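Ferredoxin, 2Fe-2S (Aquifex aeolicus, PDB 1M2D) carries electrons between redox partners by way of a single [2Fe-2S] cluster held in a thioredoxin-like fold. Local coordinates at residues Gln11-Pro14 with Pro15-Gln19; Arg28-Phe31 with Gln32-Glu36; Val82-Ile85 with Val86-Leu90. The protein carries 1 engineered substitution. All coordinates share one frame; numbering follows the deposited sequence.

The three contacts follow one another along the chain, from the cluster end of the molecule to the far side of its core. Interaction 1 is a surface loop whose Gln-11 belongs to the [2Fe-2S] pocket and whose Arg-13 side chain passes about 5 Å from the cluster. It meets interaction 2 where Asp-12 CB lies 3.8 Å from Arg-28 NH2. Interaction 2 in turn packs on interaction 3, with Phe-34 CD2 at 3.7 Å from Val-82 CG1 and Phe-34 CZ at 4.0 Å from Ile-85 CG2. Interactions 1 and 3 do not touch: their centres are about 29 Å apart, on opposite sides of the chain's centre.

Interaction 1 of 3, residues Gln11-Pro14 with Pro15-Gln19; sequences QDRP and PGHPQ
Pro-14 O accepts the backbone N-H of His-17 at 3.1 Å, a nearly straight bond whose donor stands 42° out of the carbonyl plane. It closes a type I beta turn from Pro-14 to His-17. Pro-15 suits the second position, since its ring fixes phi near the value such a turn needs, while Gly-16 takes the next corner. At the Pro-Pro junction Pro-14 CB is pressed to 3.4 Å from Pro-15 CD, a tight fit.

The turn brings the side chains of Arg-13 and His-17 together. With CG of His-17 anti to the backbone N (chi1 -172°), the imidazole faces the arginine chain, and Arg-13 CD sits over the ring centre in a CH-pi contact, 3.9 Å from the centroid. The bend at chi2 of Arg-13 lets NE follow over the same face, 3.6 Å from His-17 NE2, with guanidinium and ring planes 35° apart. Pro-18 CD lies against the opposite face, offset toward the rim, so both imidazole faces have a neighbour. An alanine in place of His-17 would remove that ring and is likely to leave the Arg-13 chain without the surface it lies on, freer to turn.

Gln-11 CD lies 4.0 Å above the plane of the Arg-13 guanidinium, on the face opposite His-17. The amide is anchored: Gln-11 NE2 donates to Asp-12 O at 3.0 Å, and Gln-11 OE1 accepts from the backbone N of the cluster ligand Cys-55. Asp-12 OD1 takes a weak bond from Arg-13 N and another from Ser-21 OG. A cationic side chain steadied between an amide and an imidazole is held beside the cluster, where its positive charge would probably favour the reduced state.

Interaction 2 of 3, residues Arg28-Phe31 with Gln32-Glu36; sequences REVF and QAFME
Met-35 N donates to Phe-31 O at 2.9 Å in an almost linear bond, and Phe-34 N reaches Val-30 O in the same i to i+4 pattern of an alpha helix. Just before them, Gln-32 N bonds to Arg-28 O and Ala-33 N to Glu-29 O. A water adds to this ladder, giving hydrogens to Glu-29 O at 2.8 Å and to Gln-32 OE1 at 3.2 Å; glutamine suits this exposed position because its amide oxygen can share a water with the backbone.

Phe-31 and Met-35 run side by side. With Met-35 CG anti to the carbonyl carbon (chi1 -64°), this methylene lies over the Phe-31 face, offset toward the rim and 4.0 Å from the ring centroid, a CH-pi contact. The bend at chi2 then sets Met-35 SD obliquely, 4.7 Å from the same Phe-31 centroid, a Met-aromatic contact. Val-30 CG1 likewise rests 3.8 Å from Phe-34 CE1.

These side chains join helix 27-40 to the rest of the fold. Phe-31 and Phe-34 pack on Val-8 of strand 4-9 and Ile-50 of strand 48-53, while Val-30, Ala-33 and Phe-34 meet Val-82 of helix 82-91.

Interaction 3 of 3, residues Val82-Ile85 with Val86-Leu90; sequences VDEI and VEKHL
Val-82 and Val-86 meet through different branches: CG1 of Val-82 stands anti to its backbone N (chi1 169°), whereas CG2 of Val-86 stands anti to its carbonyl carbon, and the two methyls come to 4.0 Å. They lie one turn apart on helix 82-91 of the thioredoxin-like fold, which begins as a regular alpha helix and widens into a pi-type turn at 86-90. Beta-branched valines suit this buried side, presenting compact methyls close to the backbone. Val-86 touches Leu-44 of helix 42-45, as does Leu-90.

On the outer side, Glu-84 and Lys-88 touch through their aliphatic parts, CG to CG at 3.9 Å. Their charged ends stay apart, with Glu-84 OE2 6.6 Å from Lys-88 NZ, and the carboxylate instead forms a salt bridge with Arg-98. Asp-83 similarly turns to Lys-37.

Ile-85 CG2 and Leu-90 CG approach loosely at 4.4 Å, as the helix changes its winding. Buried His-89 has both ring nitrogens bonded, ND1 with Tyr-74 and NE2 with Asp-70, which fixes the rotation of the imidazole. The carboxylate of Asp-70 would probably polarise the ring.

The preceding bonds are ordinary i to i+4 links, such as Lys-88 N to Glu-84 O. At Ile-85 O the pattern forks: His-89 N keeps the i to i+4 link, donating at 3.0 Å from above the carbonyl plane with an N-H...O angle of 141°, while Leu-90 N adds the i to i+5 bond of the pi-type turn from within the plane, also at 3.0 Å from Ile-85 O and straighter at 161°.

Interaction 1 of 3, residues Gln11-Pro14 with Pro15-Gln19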
ATOM      1  N   GLN A  11      -8.841   1.085   6.888  1.00  9.94           N
ATOM      2  CA  GLN A  11      -9.040   2.191   7.808  1.00 10.57           C
ATOM      3  C   GLN A  11     -10.431   2.203   8.382  1.00 10.82           C
ATOM      4  O   GLN A  11     -11.421   2.099   7.675  1.00 11.19           O
ATOM      5  CB  GLN A  11      -8.845   3.474   7.030  1.00 11.74           C
ATOM      6  CG  GLN A  11      -8.972   4.779   7.810  1.00 11.56           C
ATOM      7  CD  GLN A  11      -7.722   5.163   8.545  1.00 13.10           C
ATOM      8  OE1 GLN A  11      -6.636   5.279   7.921  1.00 13.14           O
ATOM      9  NE2 GLN A  11      -7.830   5.340   9.857  1.00 17.51           N
ATOM     10  N   ASP A  12     -10.489   2.409   9.694  1.00 13.23           N
ATOM     11  CA  ASP A  12     -11.739   2.730  10.344  1.00 13.26           C
ATOM     12  C   ASP A  12     -11.656   4.171  10.841  1.00 14.28           C
ATOM     13  O   ASP A  12     -10.596   4.714  10.973  1.00 16.71           O
ATOM     14  CB  ASP A  12     -12.050   1.811  11.510  1.00 17.32           C
ATOM     15  CG  ASP A  12     -13.553   1.754  11.813  1.00 19.64           C
ATOM     16  OD1 ASP A  12     -14.413   2.404  11.155  1.00 18.89           O
ATOM     17  OD2 ASP A  12     -13.821   1.026  12.776  1.00 29.90           O
ATOM     18  N   ARG A  13     -12.827   4.746  11.095  1.00 16.44           N
ATOM     19  CA  ARG A  13     -12.956   6.141  11.543  1.00 18.05           C
ATOM     20  C   ARG A  13     -14.058   6.190  12.618  1.00 20.64           C
ATOM     21  O   ARG A  13     -14.976   5.367  12.560  1.00 21.07           O
ATOM     22  CB  ARG A  13     -13.320   7.139  10.453  1.00 19.76           C
ATOM     23  CG  ARG A  13     -12.375   7.220   9.286  1.00 21.44           C
ATOM     24  CD  ARG A  13     -11.273   8.181   9.425  1.00 23.03           C
ATOM     25  NE  ARG A  13     -10.592   8.461   8.168  1.00 18.78           N
ATOM     26  CZ  ARG A  13      -9.340   8.858   8.100  1.00 20.94           C
ATOM     27  NH1 ARG A  13      -8.554   9.049   9.132  1.00 27.62           N
ATOM     28  NH2 ARG A  13      -8.913   9.061   6.861  1.00 25.24           N
ATOM     29  N   PRO A  14     -14.021   7.155  13.506  1.00 23.91           N
ATOM     30  CA  PRO A  14     -15.162   7.393  14.393  1.00 27.33           C
ATOM     31  C   PRO A  14     -16.405   7.769  13.606  1.00 22.31           C
ATOM     32  O   PRO A  14     -16.404   8.226  12.486  1.00 19.69           O
ATOM     33  CB  PRO A  14     -14.691   8.553  15.252  1.00 33.72           C
ATOM     34  CG  PRO A  14     -13.215   8.609  15.152  1.00 36.26           C
ATOM     35  CD  PRO A  14     -12.900   8.053  13.783  1.00 30.08           C
ATOM     36  N   PRO A  15     -17.572   7.557  14.237  1.00 22.88           N
ATOM     37  CA  PRO A  15     -18.847   7.687  13.540  1.00 22.96           C
ATOM     38  C   PRO A  15     -19.127   9.059  12.987  1.00 20.80           C
ATOM     39  O   PRO A  15     -19.874   9.196  12.024  1.00 27.44           O
ATOM     40  CB  PRO A  15     -19.922   7.341  14.564  1.00 29.96           C
ATOM     41  CG  PRO A  15     -19.218   6.753  15.724  1.00 31.19           C
ATOM     42  CD  PRO A  15     -17.753   7.056  15.599  1.00 26.46           C
ATOM     43  N   GLY A  16     -18.588  10.111  13.567  1.00 21.26           N
ATOM     44  CA  GLY A  16     -18.920  11.402  13.003  1.00 22.05           C
ATOM     45  C   GLY A  16     -18.093  11.803  11.811  1.00 19.50           C
ATOM     46  O   GLY A  16     -18.230  12.898  11.285  1.00 20.54           O
ATOM     47  N   HIS A  17     -17.174  10.955  11.337  1.00 17.38           N
ATOM     48  CA  HIS A  17     -16.320  11.396  10.221  1.00 15.55           C
ATOM     49  C   HIS A  17     -17.133  11.547   8.949  1.00 15.49           C
ATOM     50  O   HIS A  17     -17.734  10.537   8.573  1.00 17.53           O
ATOM     51  CB  HIS A  17     -15.194  10.384  10.057  1.00 15.56           C
ATOM     52  CG  HIS A  17     -14.165  10.828   9.071  1.00 15.48           C
ATOM     53  ND1 HIS A  17     -13.314  11.788   9.338  1.00 18.97           N
ATOM     54  CD2 HIS A  17     -13.826  10.486   7.806  1.00 17.35           C
ATOM     55  CE1 HIS A  17     -12.472  12.087   8.371  1.00 22.25           C
ATOM     56  NE2 HIS A  17     -12.791  11.260   7.386  1.00 18.63           N
ATOM     57  N   PRO A  18     -17.213  12.681   8.293  1.00 16.61           N
ATOM     58  CA  PRO A  18     -18.181  12.844   7.190  1.00 18.92           C
ATOM     59  C   PRO A  18     -18.102  11.797   6.094  1.00 19.09           C
ATOM     60  O   PRO A  18     -19.134  11.301   5.606  1.00 19.67           O
ATOM     61  CB  PRO A  18     -17.876  14.262   6.701  1.00 20.37           C
ATOM     62  CG  PRO A  18     -17.372  15.016   7.907  1.00 19.15           C
ATOM     63  CD  PRO A  18     -16.585  13.975   8.618  1.00 17.60           C
ATOM     64  N   GLN A  19     -16.857  11.494   5.706  1.00 16.10           N
ATOM     65  CA  GLN A  19     -16.558  10.607   4.595  1.00 15.17           C
ATOM     66  C   GLN A  19     -16.635   9.133   4.985  1.00 15.50           C
ATOM     67  O   GLN A  19     -16.537   8.269   4.083  1.00 15.53           O
ATOM     68  CB  GLN A  19     -15.176  10.852   4.009  1.00 16.18           C
ATOM     69  CG  GLN A  19     -14.973  12.159   3.325  1.00 17.05           C
ATOM     70  CD  GLN A  19     -14.855  13.369   4.179  1.00 19.64           C
ATOM     71  OE1 GLN A  19     -15.062  14.487   3.636  1.00 26.58           O
ATOM     72  NE2 GLN A  19     -14.455  13.293   5.432  1.00 21.15           N
TER

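Interaction 2 of 3, residues Arg28-Phe31 with Gln32-Glu36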
ATOM      1  N   ARG A  28     -12.771  -4.762   5.783  1.00 12.90           N
ATOM      2  CA  ARG A  28     -11.925  -5.809   6.422  1.00 13.77           C
ATOM      3  C   ARG A  28     -12.373  -7.175   5.950  1.00 14.21           C
ATOM      4  O   ARG A  28     -11.552  -8.058   5.881  1.00 15.58           O
ATOM      5  CB  ARG A  28     -11.938  -5.643   7.940  1.00 18.22           C
ATOM      6  CG  ARG A  28     -11.243  -4.285   8.209  1.00 22.31           C
ATOM      7  CD  ARG A  28     -11.184  -4.037   9.662  1.00 23.25           C
ATOM      8  NE  ARG A  28     -10.489  -2.764   9.820  1.00 17.45           N
ATOM      9  CZ  ARG A  28     -10.318  -2.370  11.067  1.00 15.94           C
ATOM     10  NH1 ARG A  28     -10.779  -3.076  12.074  1.00 23.94           N
ATOM     11  NH2 ARG A  28      -9.699  -1.215  11.304  1.00 17.39           N
ATOM     12  N   GLU A  29     -13.665  -7.343   5.620  1.00 14.69           N
ATOM     13  CA  GLU A  29     -14.130  -8.594   5.028  1.00 15.35           C
ATOM     14  C   GLU A  29     -13.606  -8.770   3.592  1.00 13.60           C
ATOM     15  O   GLU A  29     -13.334  -9.890   3.145  1.00 14.28           O
ATOM     16  CB  GLU A  29     -15.646  -8.690   5.045  1.00 17.86           C
ATOM     17  CG  GLU A  29     -16.066  -8.855   6.493  1.00 20.92           C
ATOM     18  CD  GLU A  29     -16.174  -7.582   7.225  1.00 20.40           C
ATOM     19  OE1 GLU A  29     -16.037  -6.453   6.736  1.00 30.05           O
ATOM     20  OE2 GLU A  29     -16.423  -7.778   8.441  1.00 47.21           O
ATOM     21  N   VAL A  30     -13.408  -7.701   2.872  1.00 12.46           N
ATOM     22  CA  VAL A  30     -12.743  -7.698   1.562  1.00 11.29           C
ATOM     23  C   VAL A  30     -11.302  -8.191   1.686  1.00 11.79           C
ATOM     24  O   VAL A  30     -10.835  -9.067   0.983  1.00 12.32           O
ATOM     25  CB  VAL A  30     -12.790  -6.336   0.902  1.00 10.83           C
ATOM     26  CG1 VAL A  30     -11.952  -6.288  -0.378  1.00 11.31           C
ATOM     27  CG2 VAL A  30     -14.231  -5.990   0.590  1.00 12.19           C
ATOM     28  N   PHE A  31     -10.570  -7.587   2.633  1.00 11.93           N
ATOM     29  CA  PHE A  31      -9.178  -7.933   2.888  1.00 12.30           C
ATOM     30  C   PHE A  31      -9.115  -9.415   3.232  1.00 13.79           C
ATOM     31  O   PHE A  31      -8.315 -10.204   2.733  1.00 14.93           O
ATOM     32  CB  PHE A  31      -8.571  -7.075   4.001  1.00 12.57           C
ATOM     33  CG  PHE A  31      -7.188  -7.476   4.421  1.00 13.29           C
ATOM     34  CD1 PHE A  31      -6.107  -7.239   3.581  1.00 13.21           C
ATOM     35  CD2 PHE A  31      -6.945  -8.098   5.632  1.00 17.07           C
ATOM     36  CE1 PHE A  31      -4.843  -7.632   3.935  1.00 13.92           C
ATOM     37  CE2 PHE A  31      -5.665  -8.521   5.973  1.00 18.28           C
ATOM     38  CZ  PHE A  31      -4.641  -8.309   5.139  1.00 14.72           C
ATOM     39  N   GLN A  32      -9.935  -9.891   4.139  1.00 15.05           N
ATOM     40  CA  GLN A  32     -10.015 -11.286   4.562  1.00 18.24           C
ATOM     41  C   GLN A  32     -10.278 -12.187   3.337  1.00 18.32           C
ATOM     42  O   GLN A  32      -9.674 -13.229   3.192  1.00 19.81           O
ATOM     43  CB  GLN A  32     -11.118 -11.467   5.570  1.00 24.02           C
ATOM     44  CG  GLN A  32     -11.613 -12.778   6.160  1.00 46.94           C
ATOM     45  CD  GLN A  32     -12.464 -12.366   7.363  1.00 54.28           C
ATOM     46  OE1 GLN A  32     -13.516 -11.755   7.144  1.00 77.48           O
ATOM     47  NE2 GLN A  32     -12.005 -12.609   8.583  1.00 65.88           N
ATOM     48  N   ALA A  33     -11.190 -11.811   2.478  1.00 17.09           N
ATOM     49  CA  ALA A  33     -11.527 -12.616   1.297  1.00 14.57           C
ATOM     50  C   ALA A  33     -10.342 -12.723   0.336  1.00 14.49           C
ATOM     51  O   ALA A  33     -10.082 -13.829  -0.170  1.00 16.17           O
ATOM     52  CB  ALA A  33     -12.728 -12.078   0.582  1.00 15.96           C
ATOM     53  N   PHE A  34      -9.624 -11.644   0.151  1.00 14.29           N
ATOM     54  CA  PHE A  34      -8.385 -11.730  -0.637  1.00 15.49           C
ATOM     55  C   PHE A  34      -7.337 -12.661  -0.003  1.00 17.65           C
ATOM     56  O   PHE A  34      -6.805 -13.512  -0.650  1.00 18.54           O
ATOM     57  CB  PHE A  34      -7.693 -10.380  -0.908  1.00 14.77           C
ATOM     58  CG  PHE A  34      -8.260  -9.569  -2.062  1.00 13.72           C
ATOM     59  CD1 PHE A  34      -9.009  -8.435  -1.865  1.00 13.03           C
ATOM     60  CD2 PHE A  34      -7.985  -9.954  -3.377  1.00 13.94           C
ATOM     61  CE1 PHE A  34      -9.488  -7.637  -2.884  1.00 12.97           C
ATOM     62  CE2 PHE A  34      -8.462  -9.159  -4.395  1.00 14.28           C
ATOM     63  CZ  PHE A  34      -9.202  -8.014  -4.171  1.00 12.97           C
ATOM     64  N   MET A  35      -7.127 -12.473   1.289  1.00 21.40           N
ATOM     65  CA  MET A  35      -6.245 -13.396   2.006  1.00 23.61           C
ATOM     66  C   MET A  35      -6.718 -14.856   1.927  1.00 23.54           C
ATOM     67  O   MET A  35      -5.902 -15.753   1.714  1.00 33.52           O
ATOM     68  CB  MET A  35      -6.096 -12.989   3.470  1.00 22.28           C
ATOM     69  CG  MET A  35      -5.413 -11.648   3.576  1.00 21.92           C
ATOM     70  SD  MET A  35      -3.654 -11.634   3.082  1.00 27.86           S
ATOM     71  CE  MET A  35      -2.883 -12.258   4.583  1.00 32.27           C
ATOM     72  N   GLU A  36      -8.014 -15.155   2.093  1.00 25.25           N
ATOM     73  CA  GLU A  36      -8.452 -16.551   1.965  1.00 26.03           C
ATOM     74  C   GLU A  36      -8.208 -17.072   0.558  1.00 23.67           C
ATOM     75  O   GLU A  36      -7.847 -18.234   0.341  1.00 31.69           O
ATOM     76  CB  GLU A  36      -9.925 -16.698   2.328  1.00 28.41           C
ATOM     77  CG  GLU A  36     -10.176 -16.387   3.793  1.00 41.49           C
ATOM     78  CD  GLU A  36     -11.663 -16.398   4.091  1.00 44.94           C
ATOM     79  OE1 GLU A  36     -11.922 -16.103   5.272  1.00 47.06           O
ATOM     80  OE2 GLU A  36     -12.464 -16.683   3.170  1.00 56.47           O
TER
HETATM   81  O   HOH W   1     -14.706 -12.084   4.219  1.00 34.20           O

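Interaction 3 of 3, residues Val82-Ile85 with Val86-Leu90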
ATOM      1  N   VAL A  82     -14.515 -10.266  -4.721  1.00 12.19           N
ATOM      2  CA  VAL A  82     -13.098 -10.622  -4.672  1.00 12.39           C
ATOM      3  C   VAL A  82     -12.805 -11.767  -5.654  1.00 12.02           C
ATOM      4  O   VAL A  82     -11.789 -11.737  -6.341  1.00 11.97           O
ATOM      5  CB  VAL A  82     -12.685 -10.933  -3.240  1.00 13.87           C
ATOM      6  CG1 VAL A  82     -11.296 -11.576  -3.216  1.00 14.96           C
ATOM      7  CG2 VAL A  82     -12.712  -9.634  -2.425  1.00 14.20           C
ATOM      8  N   ASP A  83     -13.696 -12.753  -5.771  1.00 13.28           N
ATOM      9  CA  ASP A  83     -13.407 -13.822  -6.700  1.00 14.03           C
ATOM     10  C   ASP A  83     -13.244 -13.323  -8.133  1.00 12.83           C
ATOM     11  O   ASP A  83     -12.353 -13.760  -8.829  1.00 12.88           O
ATOM     12  CB  ASP A  83     -14.519 -14.851  -6.715  1.00 20.58           C
ATOM     13  CG  ASP A  83     -14.509 -15.739  -5.515  1.00 31.30           C
ATOM     14  OD1 ASP A  83     -13.517 -15.808  -4.794  1.00 37.37           O
ATOM     15  OD2 ASP A  83     -15.645 -16.257  -5.498  1.00 42.60           O
ATOM     16  N   GLU A  84     -14.122 -12.407  -8.556  1.00 13.28           N
ATOM     17  CA  GLU A  84     -14.014 -11.913  -9.940  1.00 11.96           C
ATOM     18  C   GLU A  84     -12.723 -11.175 -10.107  1.00 10.62           C
ATOM     19  O   GLU A  84     -12.042 -11.281 -11.150  1.00 11.48           O
ATOM     20  CB  GLU A  84     -15.226 -11.054 -10.297  1.00 14.07           C
ATOM     21  CG  GLU A  84     -15.257 -10.711 -11.754  1.00 13.95           C
ATOM     22  CD  GLU A  84     -16.403  -9.823 -12.232  1.00 16.24           C
ATOM     23  OE1 GLU A  84     -17.295  -9.507 -11.433  1.00 18.32           O
ATOM     24  OE2 GLU A  84     -16.423  -9.464 -13.426  1.00 18.57           O
ATOM     25  N   ILE A  85     -12.327 -10.336  -9.129  1.00 10.66           N
ATOM     26  CA  ILE A  85     -11.058  -9.622  -9.293  1.00 10.10           C
ATOM     27  C   ILE A  85      -9.901 -10.618  -9.350  1.00  9.81           C
ATOM     28  O   ILE A  85      -8.998 -10.448 -10.179  1.00 10.18           O
ATOM     29  CB  ILE A  85     -10.883  -8.602  -8.140  1.00  9.73           C
ATOM     30  CG1 ILE A  85     -11.930  -7.490  -8.186  1.00 11.10           C
ATOM     31  CG2 ILE A  85      -9.453  -8.058  -8.140  1.00 10.95           C
ATOM     32  CD1 ILE A  85     -11.991  -6.596  -6.965  1.00 12.37           C
ATOM     33  N   VAL A  86      -9.891 -11.629  -8.497  1.00 10.70           N
ATOM     34  CA  VAL A  86      -8.841 -12.629  -8.520  1.00 11.61           C
ATOM     35  C   VAL A  86      -8.792 -13.335  -9.881  1.00 12.30           C
ATOM     36  O   VAL A  86      -7.732 -13.471 -10.492  1.00 13.90           O
ATOM     37  CB  VAL A  86      -9.079 -13.627  -7.368  1.00 13.27           C
ATOM     38  CG1 VAL A  86      -8.224 -14.871  -7.532  1.00 17.45           C
ATOM     39  CG2 VAL A  86      -8.854 -12.926  -6.039  1.00 14.00           C
ATOM     40  N   GLU A  87      -9.929 -13.835 -10.338  1.00 12.54           N
ATOM     41  CA  GLU A  87      -9.964 -14.605 -11.571  1.00 14.56           C
ATOM     42  C   GLU A  87      -9.622 -13.777 -12.771  1.00 13.49           C
ATOM     43  O   GLU A  87      -8.716 -14.107 -13.592  1.00 15.92           O
ATOM     44  CB  GLU A  87     -11.365 -15.214 -11.717  1.00 16.72           C
ATOM     45  CG  GLU A  87     -11.775 -16.161 -10.611  1.00 36.18           C
ATOM     46  CD  GLU A  87     -10.877 -17.347 -10.382  1.00 38.84           C
ATOM     47  OE1 GLU A  87     -10.645 -18.095 -11.366  1.00 36.84           O
ATOM     48  OE2 GLU A  87     -10.310 -17.606  -9.311  1.00 65.90           O
ATOM     49  N   LYS A  88     -10.333 -12.688 -12.942  1.00 11.57           N
ATOM     50  CA  LYS A  88     -10.252 -11.924 -14.174  1.00 11.99           C
ATOM     51  C   LYS A  88      -8.993 -11.082 -14.233  1.00 11.55           C
ATOM     52  O   LYS A  88      -8.335 -10.971 -15.274  1.00 13.01           O
ATOM     53  CB  LYS A  88     -11.495 -11.051 -14.371  1.00 13.57           C
ATOM     54  CG  LYS A  88     -12.816 -11.804 -14.558  1.00 16.18           C
ATOM     55  CD  LYS A  88     -12.767 -12.706 -15.815  1.00 24.19           C
ATOM     56  CE  LYS A  88     -14.138 -13.253 -16.141  1.00 26.63           C
ATOM     57  NZ  LYS A  88     -14.032 -14.525 -16.891  1.00 46.38           N
ATOM     58  N   HIS A  89      -8.642 -10.425 -13.119  1.00 10.71           N
ATOM     59  CA  HIS A  89      -7.530  -9.484 -13.072  1.00 10.96           C
ATOM     60  C   HIS A  89      -6.260 -10.139 -12.535  1.00 10.97           C
ATOM     61  O   HIS A  89      -5.234 -10.141 -13.267  1.00 13.09           O
ATOM     62  CB  HIS A  89      -7.968  -8.239 -12.274  1.00 10.51           C
ATOM     63  CG  HIS A  89      -6.952  -7.147 -12.312  1.00 10.09           C
ATOM     64  ND1 HIS A  89      -7.180  -5.986 -11.598  1.00  9.97           N
ATOM     65  CD2 HIS A  89      -5.788  -6.987 -12.949  1.00 10.64           C
ATOM     66  CE1 HIS A  89      -6.144  -5.192 -11.831  1.00 10.76           C
ATOM     67  NE2 HIS A  89      -5.270  -5.799 -12.632  1.00 11.24           N
ATOM     68  N   LEU A  90      -6.271 -10.648 -11.326  1.00 10.33           N
ATOM     69  CA  LEU A  90      -4.973 -11.080 -10.753  1.00 11.63           C
ATOM     70  C   LEU A  90      -4.449 -12.278 -11.508  1.00 13.93           C
ATOM     71  O   LEU A  90      -3.229 -12.355 -11.669  1.00 19.83           O
ATOM     72  CB  LEU A  90      -5.116 -11.355  -9.256  1.00 12.40           C
ATOM     73  CG  LEU A  90      -5.648 -10.179  -8.464  1.00 11.36           C
ATOM     74  CD1 LEU A  90      -5.637 -10.541  -6.975  1.00 14.09           C
ATOM     75  CD2 LEU A  90      -4.900  -8.905  -8.695  1.00 12.82           C
TER